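Long-range contacts in putative lipoprotein YcdA (Bacillus subtilis subsp. subtilis str. 168, PDB 4R4G), which is of unknown function but is probably a membrane-anchored lipoprotein, built from an Ig-like N-terminal domain and a C-terminal alpha/beta domain joined by a kinked helix: residues 17-22 against 41-46; 54-59 against 113-118; 61-66 against 109-114; 233-238 against 296-301. All coordinates share one frame; numbering follows the deposited sequence.

Contact 1 of 4, residues 17-22 against 41-46; sequences VKIKDV and LKVNVA
K20 and D21 both face N44, forming a classic beta bulge where strands 16-25 and 39-48 pair antiparallel in the Ig-like domain. Backbone bonds make the bulge. N44 O accepts two of them, from K20 N at 2.8 Å and from D21 N at 3.3 Å. Both donors come from the same face of its carbonyl plane. N44 N bonds in return to D21 O. Before the bulge, K18 and A46 form a regular hydrogen-bonded pair. Past I19 the register shifts by one residue. Apolar contacts hold the face that carries I19, V22, V43 and V45. I19 CG2 meets V43 CG1 at 3.7 Å. V22 CG1, anti to the backbone N (chi1 175°), reaches L41 CD1 at 3.6 Å. This face packs on strands 107-112 and 125-130. Polar side chains gather on the other face, around N44. K20 CB lies 3.4 Å from N44 OD1, and K20 CE rests 3.8 Å from A46 CB. The polar ends of K20 and N44 go on to strand 93-102: K20 NZ forms a salt bridge with E95, and N44 ND2 bonds to N97. A water joins the far end, donating to D21 OD2 at 2.8 Å and to K42 O at 3.1 Å.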
loop_
_atom_site.group_PDB
_atom_site.type_symbol
_atom_site.label_atom_id
_atom_site.label_comp_id
_atom_site.label_asym_id
_atom_site.label_seq_id
_atom_site.Cartn_x
_atom_site.Cartn_y
_atom_site.Cartn_z
ATOM N N VAL A 17 -0.839 7.073 35.142
ATOM C CA VAL A 17 -0.859 6.813 33.710
ATOM C C VAL A 17 0.565 6.670 33.201
ATOM O O VAL A 17 1.431 7.480 33.526
ATOM C CB VAL A 17 -1.647 7.904 32.940
ATOM C CG1 VAL A 17 -1.783 7.565 31.461
ATOM C CG2 VAL A 17 -3.017 8.119 33.560
ATOM N N LYS A 18 0.792 5.628 32.410
ATOM C CA LYS A 18 2.070 5.336 31.790
ATOM C C LYS A 18 1.861 5.237 30.305
ATOM O O LYS A 18 0.957 4.524 29.871
ATOM C CB LYS A 18 2.671 4.015 32.333
ATOM C CG LYS A 18 2.570 3.821 33.856
ATOM C CD LYS A 18 3.369 2.610 34.355
ATOM C CE LYS A 18 2.493 1.565 35.002
ATOM N NZ LYS A 18 3.145 0.961 36.193
ATOM N N ILE A 19 2.678 5.940 29.519
ATOM C CA ILE A 19 2.610 5.847 28.073
ATOM C C ILE A 19 3.632 4.797 27.640
ATOM O O ILE A 19 4.841 5.055 27.659
ATOM C CB ILE A 19 2.831 7.203 27.389
ATOM C CG1 ILE A 19 1.795 8.221 27.859
ATOM C CG2 ILE A 19 2.822 7.020 25.881
ATOM C CD1 ILE A 19 1.924 9.499 27.253
ATOM N N LYS A 20 3.145 3.610 27.276
ATOM C CA LYS A 20 3.985 2.479 26.912
ATOM C C LYS A 20 4.569 2.609 25.499
ATOM O O LYS A 20 5.723 2.223 25.313
ATOM C CB LYS A 20 3.230 1.150 27.091
ATOM C CG LYS A 20 2.782 0.916 28.534
ATOM C CD LYS A 20 2.714 -0.569 28.898
ATOM C CE LYS A 20 2.771 -0.780 30.402
ATOM N NZ LYS A 20 2.546 -2.196 30.801
ATOM N N ASP A 21 3.820 3.146 24.511
ATOM C CA ASP A 21 4.319 3.289 23.126
ATOM C C ASP A 21 3.611 4.429 22.361
ATOM O O ASP A 21 2.472 4.755 22.692
ATOM C CB ASP A 21 4.135 1.959 22.367
ATOM C CG ASP A 21 4.852 1.899 21.035
ATOM O OD1 ASP A 21 6.095 1.782 21.038
ATOM O OD2 ASP A 21 4.170 2.000 19.983
ATOM N N VAL A 22 4.287 5.037 21.346
ATOM C CA VAL A 22 3.752 6.115 20.493
ATOM C C VAL A 22 4.217 5.883 19.056
ATOM O O VAL A 22 5.421 5.906 18.775
ATOM C CB VAL A 22 4.103 7.558 20.964
ATOM C CG1 VAL A 22 3.610 8.601 19.973
ATOM C CG2 VAL A 22 3.535 7.858 22.350
ATOM N N LEU A 41 -2.303 8.885 15.311
ATOM C CA LEU A 41 -1.313 8.673 16.359
ATOM C C LEU A 41 -1.821 7.578 17.285
ATOM O O LEU A 41 -2.908 7.707 17.855
ATOM C CB LEU A 41 -1.033 9.984 17.109
ATOM C CG LEU A 41 0.105 9.979 18.132
ATOM C CD1 LEU A 41 1.453 10.119 17.452
ATOM C CD2 LEU A 41 -0.084 11.082 19.127
ATOM N N LYS A 42 -1.065 6.462 17.371
ATOM C CA LYS A 42 -1.406 5.310 18.218
ATOM C C LYS A 42 -0.573 5.412 19.481
ATOM O O LYS A 42 0.656 5.279 19.434
ATOM C CB LYS A 42 -1.178 3.977 17.462
ATOM C CG LYS A 42 -1.610 2.706 18.192
ATOM C CD LYS A 42 -1.450 1.501 17.286
ATOM C CE LYS A 42 -1.322 0.193 18.022
ATOM N NZ LYS A 42 -1.572 -0.971 17.121
ATOM N N VAL A 43 -1.242 5.712 20.596
ATOM C CA VAL A 43 -0.638 5.877 21.921
ATOM C C VAL A 43 -1.103 4.705 22.805
ATOM O O VAL A 43 -2.289 4.619 23.114
ATOM C CB VAL A 43 -0.971 7.264 22.552
ATOM C CG1 VAL A 43 -0.169 7.513 23.823
ATOM C CG2 VAL A 43 -0.751 8.399 21.556
ATOM N N ASN A 44 -0.183 3.776 23.149
ATOM C CA ASN A 44 -0.496 2.651 24.034
ATOM C C ASN A 44 -0.266 3.138 25.440
ATOM O O ASN A 44 0.822 3.628 25.739
ATOM C CB ASN A 44 0.335 1.378 23.723
ATOM C CG ASN A 44 -0.088 0.177 24.551
ATOM O OD1 ASN A 44 0.339 -0.028 25.698
ATOM N ND2 ASN A 44 -0.990 -0.613 24.012
ATOM N N VAL A 45 -1.309 3.089 26.268
ATOM C CA VAL A 45 -1.265 3.576 27.635
ATOM C C VAL A 45 -1.609 2.450 28.594
ATOM O O VAL A 45 -2.174 1.435 28.185
ATOM C CB VAL A 45 -2.202 4.812 27.874
ATOM C CG1 VAL A 45 -1.790 6.012 27.021
ATOM C CG2 VAL A 45 -3.681 4.462 27.673
ATOM N N ALA A 46 -1.300 2.673 29.878
ATOM C CA ALA A 46 -1.602 1.818 31.014
ATOM C C ALA A 46 -2.073 2.700 32.125
ATOM O O ALA A 46 -1.429 3.715 32.402
ATOM C CB ALA A 46 -0.374 1.039 31.432
HETATM O O HOH W 1 1.420 2.304 19.347
#

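Contact 2 of 4, residues 54-59 against 113-118; sequences PLNVDS and TPESYG
The backbones of N56 and E115 pass each other with CA atoms 5.9 Å apart, and water rather than direct bonding links them. One water donates to N56 O at 2.6 Å and accepts from E115 N at 2.9 Å. A second donates to E115 O and takes a weak bond from N56 ND2. The E115 side chain reaches toward N56 and D58. With CG anti to the carbonyl carbon (chi1 -65°), the extended chain beyond it carries the carboxylate on to N56 CB and D58 CB. The N56 and E115 side chains cross at about a right angle, with E115 OE1 3.2 Å from N56 CB. E115 OE2 lies 3.4 Å from D58 CB. The polar ends of N56 and D58 have other partners: N56 OD1 bonds to T87, and D58 OD1 to the backbone N of M60. E115 OE2 also lies close to D61 OD1, a pair of like charges. On the inner side, L55 CD1 packs 3.7 Å from E115 O and 4.1 Å from P114 CB. L55 and V57 also touch Y112. An inverse gamma turn centred on E115 lies in the loop that leaves strand 107-112 and passes beside the short strand 55-57 of the Ig-like domain.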
loop_
_atom_site.group_PDB
_atom_site.type_symbol
_atom_site.label_atom_id
_atom_site.label_comp_id
_atom_site.label_asym_id
_atom_site.label_seq_id
_atom_site.Cartn_x
_atom_site.Cartn_y
_atom_site.Cartn_z
ATOM N N PRO A 54 -13.155 1.710 43.366
ATOM C CA PRO A 54 -12.971 1.256 41.976
ATOM C C PRO A 54 -13.116 2.425 41.009
ATOM O O PRO A 54 -13.911 3.337 41.255
ATOM C CB PRO A 54 -14.075 0.201 41.792
ATOM C CG PRO A 54 -14.532 -0.144 43.190
ATOM C CD PRO A 54 -14.393 1.143 43.933
ATOM N N LEU A 55 -12.302 2.408 39.934
ATOM C CA LEU A 55 -12.190 3.461 38.926
ATOM C C LEU A 55 -12.568 2.988 37.532
ATOM O O LEU A 55 -11.928 2.076 37.005
ATOM C CB LEU A 55 -10.718 3.935 38.922
ATOM C CG LEU A 55 -10.300 5.043 37.946
ATOM C CD1 LEU A 55 -10.953 6.380 38.298
ATOM C CD2 LEU A 55 -8.790 5.170 37.901
ATOM N N ASN A 56 -13.557 3.650 36.901
ATOM C CA ASN A 56 -13.919 3.334 35.513
ATOM C C ASN A 56 -12.926 4.011 34.583
ATOM O O ASN A 56 -12.643 5.189 34.780
ATOM C CB ASN A 56 -15.335 3.789 35.167
ATOM C CG ASN A 56 -16.439 3.253 36.036
ATOM O OD1 ASN A 56 -16.761 2.061 36.014
ATOM N ND2 ASN A 56 -17.125 4.156 36.721
ATOM N N VAL A 57 -12.375 3.276 33.588
ATOM C CA VAL A 57 -11.414 3.846 32.645
ATOM C C VAL A 57 -11.929 3.606 31.223
ATOM O O VAL A 57 -12.226 2.464 30.857
ATOM C CB VAL A 57 -9.954 3.349 32.854
ATOM C CG1 VAL A 57 -9.011 3.916 31.788
ATOM C CG2 VAL A 57 -9.446 3.705 34.255
ATOM N N ASP A 58 -12.058 4.703 30.443
ATOM C CA ASP A 58 -12.555 4.702 29.066
ATOM C C ASP A 58 -11.636 5.517 28.163
ATOM O O ASP A 58 -10.878 6.368 28.647
ATOM C CB ASP A 58 -13.991 5.282 29.019
ATOM C CG ASP A 58 -14.760 5.028 27.733
ATOM O OD1 ASP A 58 -14.502 5.730 26.740
ATOM O OD2 ASP A 58 -15.623 4.128 27.724
ATOM N N SER A 59 -11.712 5.245 26.842
ATOM C CA SER A 59 -10.980 5.957 25.793
ATOM C C SER A 59 -11.309 7.460 25.868
ATOM O O SER A 59 -10.420 8.299 25.721
ATOM C CB SER A 59 -11.352 5.395 24.422
ATOM O OG SER A 59 -11.910 4.095 24.536
ATOM N N THR A 113 -8.217 12.541 32.207
ATOM C CA THR A 113 -9.087 13.009 33.281
ATOM C C THR A 113 -9.833 11.778 33.797
ATOM O O THR A 113 -10.734 11.258 33.123
ATOM C CB THR A 113 -9.987 14.193 32.851
ATOM O OG1 THR A 113 -9.160 15.333 32.586
ATOM C CG2 THR A 113 -11.010 14.578 33.924
ATOM N N PRO A 114 -9.427 11.296 34.995
ATOM C CA PRO A 114 -10.071 10.098 35.580
ATOM C C PRO A 114 -11.551 10.302 35.880
ATOM O O PRO A 114 -11.971 11.420 36.183
ATOM C CB PRO A 114 -9.277 9.852 36.865
ATOM C CG PRO A 114 -8.664 11.164 37.189
ATOM C CD PRO A 114 -8.359 11.811 35.874
ATOM N N GLU A 115 -12.341 9.213 35.735
ATOM C CA GLU A 115 -13.791 9.204 35.949
ATOM C C GLU A 115 -14.032 9.157 37.447
ATOM O O GLU A 115 -14.276 8.098 38.040
ATOM C CB GLU A 115 -14.463 8.047 35.199
ATOM C CG GLU A 115 -14.355 8.162 33.691
ATOM C CD GLU A 115 -15.189 7.227 32.832
ATOM O OE1 GLU A 115 -15.973 6.429 33.394
ATOM O OE2 GLU A 115 -15.080 7.313 31.586
ATOM N N SER A 116 -13.893 10.334 38.060
ATOM C CA SER A 116 -13.974 10.554 39.491
ATOM C C SER A 116 -14.852 11.751 39.814
ATOM O O SER A 116 -15.046 12.637 38.975
ATOM C CB SER A 116 -12.565 10.771 40.035
ATOM O OG SER A 116 -12.497 11.302 41.348
ATOM N N TYR A 117 -15.402 11.761 41.041
ATOM C CA TYR A 117 -16.199 12.873 41.545
ATOM C C TYR A 117 -15.227 14.011 41.883
ATOM O O TYR A 117 -14.096 13.753 42.324
ATOM C CB TYR A 117 -17.042 12.437 42.761
ATOM N N GLY A 118 -15.627 15.238 41.575
ATOM C CA GLY A 118 -14.808 16.398 41.895
ATOM C C GLY A 118 -14.125 17.093 40.743
ATOM O O GLY A 118 -14.377 16.798 39.564
HETATM O O HOH W 2 -15.920 6.086 38.245
HETATM O O HOH W 3 -11.000 7.112 34.335
#

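Contact 3 of 4, residues 61-66 against 109-114; sequences DFTLYQ and ELNYTP
E109 opens the pairing with Y65, each giving its N-H to the other's carbonyl. E109 O takes Y65 N at 2.9 Å and also lies near the plane of the Y65 ring, at its edge. L110 comes next, on the buried face. Its CD1 touches L64 CD1 at 4.0 Å, the two side chains crossing at about a right angle. N111 pairs with T63 through two backbone bonds. N111 N reaches T63 O at 2.9 Å, nearly straight (172°), and the two side chains lie side by side on the outer face. Y112 meets F62. With F62 CG anti to the carbonyl carbon (chi1 -58°), Y112 CD1 sits 3.4 Å above one face of the F62 ring, offset toward its rim. The rings meet obliquely, their planes 34° apart. Y112 CE1 also packs 3.6 Å from D61 CB. Y112 OH gives its proton to a water, which donates to D61 OD2. D61 OD2 also accepts from the backbone N of D58. An alanine in place of F62 would probably leave Y112 CD1 without the ring it rests on and open a gap toward V45 and L98. T113 closes the pairing, its N bonded to D61 O at 3.0 Å. Strand 107-112 lies between 62-66 and 125-130, and the face of F62, L64, L110 and Y112 packs on strands 39-48 and 93-102 of the other sheet.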
loop_
_atom_site.group_PDB
_atom_site.type_symbol
_atom_site.label_atom_id
_atom_site.label_comp_id
_atom_site.label_asym_id
_atom_site.label_seq_id
_atom_site.Cartn_x
_atom_site.Cartn_y
_atom_site.Cartn_z
ATOM N N ASP A 61 -11.723 9.364 28.228
ATOM C CA ASP A 61 -11.052 10.066 29.326
ATOM C C ASP A 61 -9.773 10.722 28.830
ATOM O O ASP A 61 -9.119 11.467 29.571
ATOM C CB ASP A 61 -10.726 9.107 30.493
ATOM C CG ASP A 61 -11.918 8.374 31.042
ATOM O OD1 ASP A 61 -13.051 8.895 30.904
ATOM O OD2 ASP A 61 -11.725 7.287 31.617
ATOM N N PHE A 62 -9.383 10.423 27.586
ATOM C CA PHE A 62 -8.166 10.997 27.014
ATOM C C PHE A 62 -8.509 11.890 25.853
ATOM O O PHE A 62 -9.414 11.579 25.076
ATOM C CB PHE A 62 -7.177 9.906 26.553
ATOM C CG PHE A 62 -6.724 8.920 27.605
ATOM C CD1 PHE A 62 -7.520 7.828 27.949
ATOM C CD2 PHE A 62 -5.483 9.056 28.220
ATOM C CE1 PHE A 62 -7.088 6.895 28.887
ATOM C CE2 PHE A 62 -5.046 8.115 29.153
ATOM C CZ PHE A 62 -5.848 7.034 29.472
ATOM N N THR A 63 -7.789 13.013 25.741
ATOM C CA THR A 63 -7.918 13.977 24.648
ATOM C C THR A 63 -6.518 14.303 24.165
ATOM O O THR A 63 -5.568 14.291 24.957
ATOM C CB THR A 63 -8.703 15.237 25.062
ATOM O OG1 THR A 63 -8.014 15.888 26.122
ATOM C CG2 THR A 63 -10.134 14.936 25.498
ATOM N N LEU A 64 -6.378 14.577 22.873
ATOM C CA LEU A 64 -5.087 14.969 22.349
ATOM C C LEU A 64 -5.175 16.330 21.736
ATOM O O LEU A 64 -6.130 16.628 21.019
ATOM C CB LEU A 64 -4.565 13.963 21.302
ATOM C CG LEU A 64 -3.087 14.083 20.962
ATOM C CD1 LEU A 64 -2.269 13.130 21.778
ATOM C CD2 LEU A 64 -2.864 13.803 19.562
ATOM N N TYR A 65 -4.152 17.139 21.974
ATOM C CA TYR A 65 -3.995 18.447 21.377
ATOM C C TYR A 65 -2.791 18.412 20.488
ATOM O O TYR A 65 -1.781 17.810 20.845
ATOM C CB TYR A 65 -3.859 19.549 22.437
ATOM C CG TYR A 65 -5.173 19.895 23.110
ATOM C CD1 TYR A 65 -5.683 19.110 24.143
ATOM C CD2 TYR A 65 -5.901 21.016 22.727
ATOM C CE1 TYR A 65 -6.895 19.422 24.759
ATOM C CE2 TYR A 65 -7.144 21.301 23.292
ATOM C CZ TYR A 65 -7.631 20.512 24.319
ATOM O OH TYR A 65 -8.820 20.853 24.927
ATOM N N GLN A 66 -2.914 19.014 19.303
ATOM C CA GLN A 66 -1.835 19.238 18.357
ATOM C C GLN A 66 -1.657 20.716 18.354
ATOM O O GLN A 66 -2.602 21.443 18.017
ATOM C CB GLN A 66 -2.192 18.689 16.992
ATOM C CG GLN A 66 -1.098 18.839 15.991
ATOM C CD GLN A 66 -1.626 18.453 14.666
ATOM O OE1 GLN A 66 -1.564 17.291 14.272
ATOM N NE2 GLN A 66 -2.211 19.418 13.984
ATOM N N GLU A 109 -0.028 16.830 22.970
ATOM C CA GLU A 109 -0.276 16.847 24.381
ATOM C C GLU A 109 -1.431 15.920 24.639
ATOM O O GLU A 109 -2.512 16.122 24.095
ATOM C CB GLU A 109 -0.533 18.257 24.892
ATOM C CG GLU A 109 -0.780 18.293 26.392
ATOM C CD GLU A 109 -0.782 19.653 27.059
ATOM O OE1 GLU A 109 0.320 20.213 27.277
ATOM O OE2 GLU A 109 -1.883 20.114 27.442
ATOM N N LEU A 110 -1.175 14.850 25.410
ATOM C CA LEU A 110 -2.173 13.878 25.805
ATOM C C LEU A 110 -2.615 14.215 27.205
ATOM O O LEU A 110 -1.761 14.350 28.083
ATOM C CB LEU A 110 -1.610 12.446 25.726
ATOM C CG LEU A 110 -2.567 11.303 26.088
ATOM C CD1 LEU A 110 -3.504 11.008 24.961
ATOM C CD2 LEU A 110 -1.802 10.046 26.409
ATOM N N ASN A 111 -3.940 14.386 27.411
ATOM C CA ASN A 111 -4.498 14.672 28.741
ATOM C C ASN A 111 -5.401 13.539 29.148
ATOM O O ASN A 111 -6.124 12.998 28.318
ATOM C CB ASN A 111 -5.251 16.020 28.826
ATOM C CG ASN A 111 -5.749 16.371 30.241
ATOM O OD1 ASN A 111 -4.966 16.696 31.153
ATOM N ND2 ASN A 111 -7.062 16.283 30.471
ATOM N N TYR A 112 -5.316 13.139 30.440
ATOM C CA TYR A 112 -6.122 12.083 31.053
ATOM C C TYR A 112 -6.869 12.664 32.219
ATOM O O TYR A 112 -6.235 13.225 33.114
ATOM C CB TYR A 112 -5.300 10.870 31.502
ATOM C CG TYR A 112 -6.104 9.899 32.352
ATOM C CD1 TYR A 112 -7.175 9.186 31.814
ATOM C CD2 TYR A 112 -5.823 9.728 33.705
ATOM C CE1 TYR A 112 -7.903 8.278 32.588
ATOM C CE2 TYR A 112 -6.569 8.851 34.497
ATOM C CZ TYR A 112 -7.607 8.125 33.935
ATOM O OH TYR A 112 -8.353 7.274 34.727
ATOM N N THR A 113 -8.217 12.541 32.207
ATOM C CA THR A 113 -9.087 13.009 33.281
ATOM C C THR A 113 -9.833 11.778 33.797
ATOM O O THR A 113 -10.734 11.258 33.123
ATOM C CB THR A 113 -9.987 14.193 32.851
ATOM O OG1 THR A 113 -9.160 15.333 32.586
ATOM C CG2 THR A 113 -11.010 14.578 33.924
ATOM N N PRO A 114 -9.427 11.296 34.995
ATOM C CA PRO A 114 -10.071 10.098 35.580
ATOM C C PRO A 114 -11.551 10.302 35.880
ATOM O O PRO A 114 -11.971 11.420 36.183
ATOM C CB PRO A 114 -9.277 9.852 36.865
ATOM C CG PRO A 114 -8.664 11.164 37.189
ATOM C CD PRO A 114 -8.359 11.811 35.874
HETATM O O HOH W 3 -11.000 7.112 34.335
#

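Contact 4 of 4, residues 233-238 against 296-301; sequences EAIVEA and EVKMKK
E233, E296 and I235 bury the most surface where strand 233-244 pairs antiparallel with strand 293-301. All three point to the same face. E233 CG sits between the backbone N and the carbonyl carbon (chi1 60°), the crowded position. Its carboxylate lies against K298: E233 OE2 is 3.4 Å from K298 CD, and E233 OE1 forms a salt bridge with K298 NZ at 3.6 Å. K300 lies alongside, its CE 3.5 Å from E233 OE1. I235 packs two ways. Its CD1 lies 3.8 Å from K298 CB, and its CG2 rests against the E296 carboxylate, 3.7 Å from OE2. An alanine in place of K298 would probably leave the E233 carboxylate without its salt-bridge mate and without the CD it rests on. E296 OE2 also lies 3.6 Å from E237 OE1, a pair of like charges that are likely to repel unless screened. Four backbone bonds join A234 to M299 and V236 to V297. The other face is apolar: V236 CG2 touches CG of M299, a selenomethionine, at 3.6 Å. There V236 packs on helix 145-157 and V297 on helix 314-321. A sheet packed on helices is consistent with the alpha/beta C-terminal domain, whose family belongs to the NTF2 clan.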
loop_
_atom_site.group_PDB
_atom_site.type_symbol
_atom_site.label_atom_id
_atom_site.label_comp_id
_atom_site.label_asym_id
_atom_site.label_seq_id
_atom_site.Cartn_x
_atom_site.Cartn_y
_atom_site.Cartn_z
ATOM N N GLU A 233 -2.095 -7.617 6.494
ATOM C CA GLU A 233 -2.402 -7.280 5.112
ATOM C C GLU A 233 -2.713 -5.794 4.913
ATOM O O GLU A 233 -3.454 -5.192 5.703
ATOM C CB GLU A 233 -3.508 -8.183 4.506
ATOM C CG GLU A 233 -4.891 -8.205 5.146
ATOM C CD GLU A 233 -5.883 -9.159 4.488
ATOM O OE1 GLU A 233 -5.514 -10.326 4.204
ATOM O OE2 GLU A 233 -7.042 -8.735 4.267
ATOM N N ALA A 234 -2.123 -5.210 3.831
ATOM C CA ALA A 234 -2.277 -3.800 3.448
ATOM C C ALA A 234 -3.031 -3.618 2.150
ATOM O O ALA A 234 -3.147 -4.558 1.363
ATOM C CB ALA A 234 -0.915 -3.143 3.311
ATOM N N ILE A 235 -3.508 -2.381 1.914
ATOM C CA ILE A 235 -4.165 -1.955 0.677
ATOM C C ILE A 235 -3.297 -0.881 0.038
ATOM O O ILE A 235 -3.087 0.187 0.622
ATOM C CB ILE A 235 -5.650 -1.496 0.833
ATOM C CG1 ILE A 235 -6.543 -2.638 1.359
ATOM C CG2 ILE A 235 -6.211 -0.894 -0.487
ATOM C CD1 ILE A 235 -6.559 -3.957 0.511
ATOM N N VAL A 236 -2.780 -1.188 -1.161
ATOM C CA VAL A 236 -1.955 -0.295 -1.948
ATOM C C VAL A 236 -2.807 0.207 -3.097
ATOM O O VAL A 236 -3.432 -0.579 -3.819
ATOM C CB VAL A 236 -0.640 -0.941 -2.427
ATOM C CG1 VAL A 236 0.240 0.094 -3.128
ATOM C CG2 VAL A 236 0.122 -1.583 -1.276
ATOM N N GLU A 237 -2.864 1.519 -3.228
ATOM C CA GLU A 237 -3.601 2.217 -4.262
ATOM C C GLU A 237 -2.614 2.528 -5.382
ATOM O O GLU A 237 -1.693 3.331 -5.204
ATOM C CB GLU A 237 -4.217 3.478 -3.645
ATOM C CG GLU A 237 -5.255 4.196 -4.477
ATOM C CD GLU A 237 -6.257 4.994 -3.660
ATOM O OE1 GLU A 237 -6.906 4.406 -2.759
ATOM O OE2 GLU A 237 -6.414 6.204 -3.944
ATOM N N ALA A 238 -2.744 1.818 -6.503
ATOM C CA ALA A 238 -1.857 1.995 -7.650
ATOM C C ALA A 238 -2.508 2.885 -8.682
ATOM O O ALA A 238 -3.592 2.571 -9.174
ATOM C CB ALA A 238 -1.510 0.653 -8.250
ATOM N N GLU A 296 -6.943 -0.885 -6.578
ATOM C CA GLU A 296 -6.604 -1.233 -5.205
ATOM C C GLU A 296 -6.098 -2.648 -5.227
ATOM O O GLU A 296 -6.682 -3.505 -5.894
ATOM C CB GLU A 296 -7.785 -1.050 -4.242
ATOM C CG GLU A 296 -7.999 0.395 -3.835
ATOM C CD GLU A 296 -9.007 0.635 -2.728
ATOM O OE1 GLU A 296 -10.118 0.055 -2.795
ATOM O OE2 GLU A 296 -8.706 1.454 -1.827
ATOM N N VAL A 297 -4.959 -2.867 -4.589
ATOM C CA VAL A 297 -4.270 -4.151 -4.582
ATOM C C VAL A 297 -3.946 -4.505 -3.140
ATOM O O VAL A 297 -3.441 -3.664 -2.397
ATOM C CB VAL A 297 -2.998 -4.053 -5.490
ATOM C CG1 VAL A 297 -1.932 -5.076 -5.121
ATOM C CG2 VAL A 297 -3.362 -4.164 -6.964
ATOM N N LYS A 298 -4.235 -5.744 -2.748
ATOM C CA LYS A 298 -3.963 -6.230 -1.406
ATOM C C LYS A 298 -2.605 -6.933 -1.361
ATOM O O LYS A 298 -2.323 -7.827 -2.170
ATOM C CB LYS A 298 -5.096 -7.166 -0.936
ATOM C CG LYS A 298 -5.058 -7.576 0.541
ATOM C CD LYS A 298 -6.238 -8.488 0.938
ATOM C CE LYS A 298 -6.106 -9.922 0.456
ATOM N NZ LYS A 298 -7.117 -10.815 1.074
HETATM N N MSE A 299 -1.767 -6.495 -0.419
HETATM C CA MSE A 299 -0.451 -7.065 -0.115
HETATM C C MSE A 299 -0.558 -7.850 1.174
HETATM O O MSE A 299 -1.394 -7.515 2.017
HETATM C CB MSE A 299 0.621 -5.966 0.046
HETATM C CG MSE A 299 0.822 -5.067 -1.164
HETATM SE SE MSE A 299 1.437 -5.995 -2.724
HETATM C CE MSE A 299 3.299 -6.384 -2.235
ATOM N N LYS A 300 0.306 -8.852 1.365
ATOM C CA LYS A 300 0.288 -9.666 2.572
ATOM C C LYS A 300 1.691 -9.755 3.148
ATOM O O LYS A 300 2.624 -10.139 2.441
ATOM C CB LYS A 300 -0.300 -11.062 2.264
ATOM C CG LYS A 300 -1.835 -11.099 2.347
ATOM C CD LYS A 300 -2.488 -12.287 1.609
ATOM C CE LYS A 300 -3.934 -12.497 2.029
ATOM N NZ LYS A 300 -4.656 -13.452 1.139
ATOM N N LYS A 301 1.836 -9.386 4.437
ATOM C CA LYS A 301 3.110 -9.382 5.170
ATOM C C LYS A 301 3.414 -10.744 5.807
ATOM O O LYS A 301 2.505 -11.411 6.304
ATOM C CB LYS A 301 3.083 -8.290 6.258
ATOM C CG LYS A 301 4.407 -8.057 6.994
ATOM C CD LYS A 301 4.298 -6.965 8.051
ATOM C CE LYS A 301 3.845 -7.440 9.419
ATOM N NZ LYS A 301 3.736 -6.309 10.392
#

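In the fold
Contacts 1, 2 and 3 lie in the N-terminal Ig-like domain, and contact 4 in the C-terminal domain. Along the chain, contact 1 closes before the others open. Contacts 2 and 3 both finish in the segment around T113 and P114 and share a water. Contacts 1 and 3 belong to the two facing sheets of the sandwich. Their centres are about 11 Å apart, and V17 on Y112, I19 on L110 and L41 on L64 join them. Contact 2, about 13 Å from contact 3 between centres, joins the loop after strand 107-112 to strand 55-57. Contact 4 lies about 28 Å from contact 1 and about 40 Å from contact 2 between centres. Its strands form a separate sheet of their own domain.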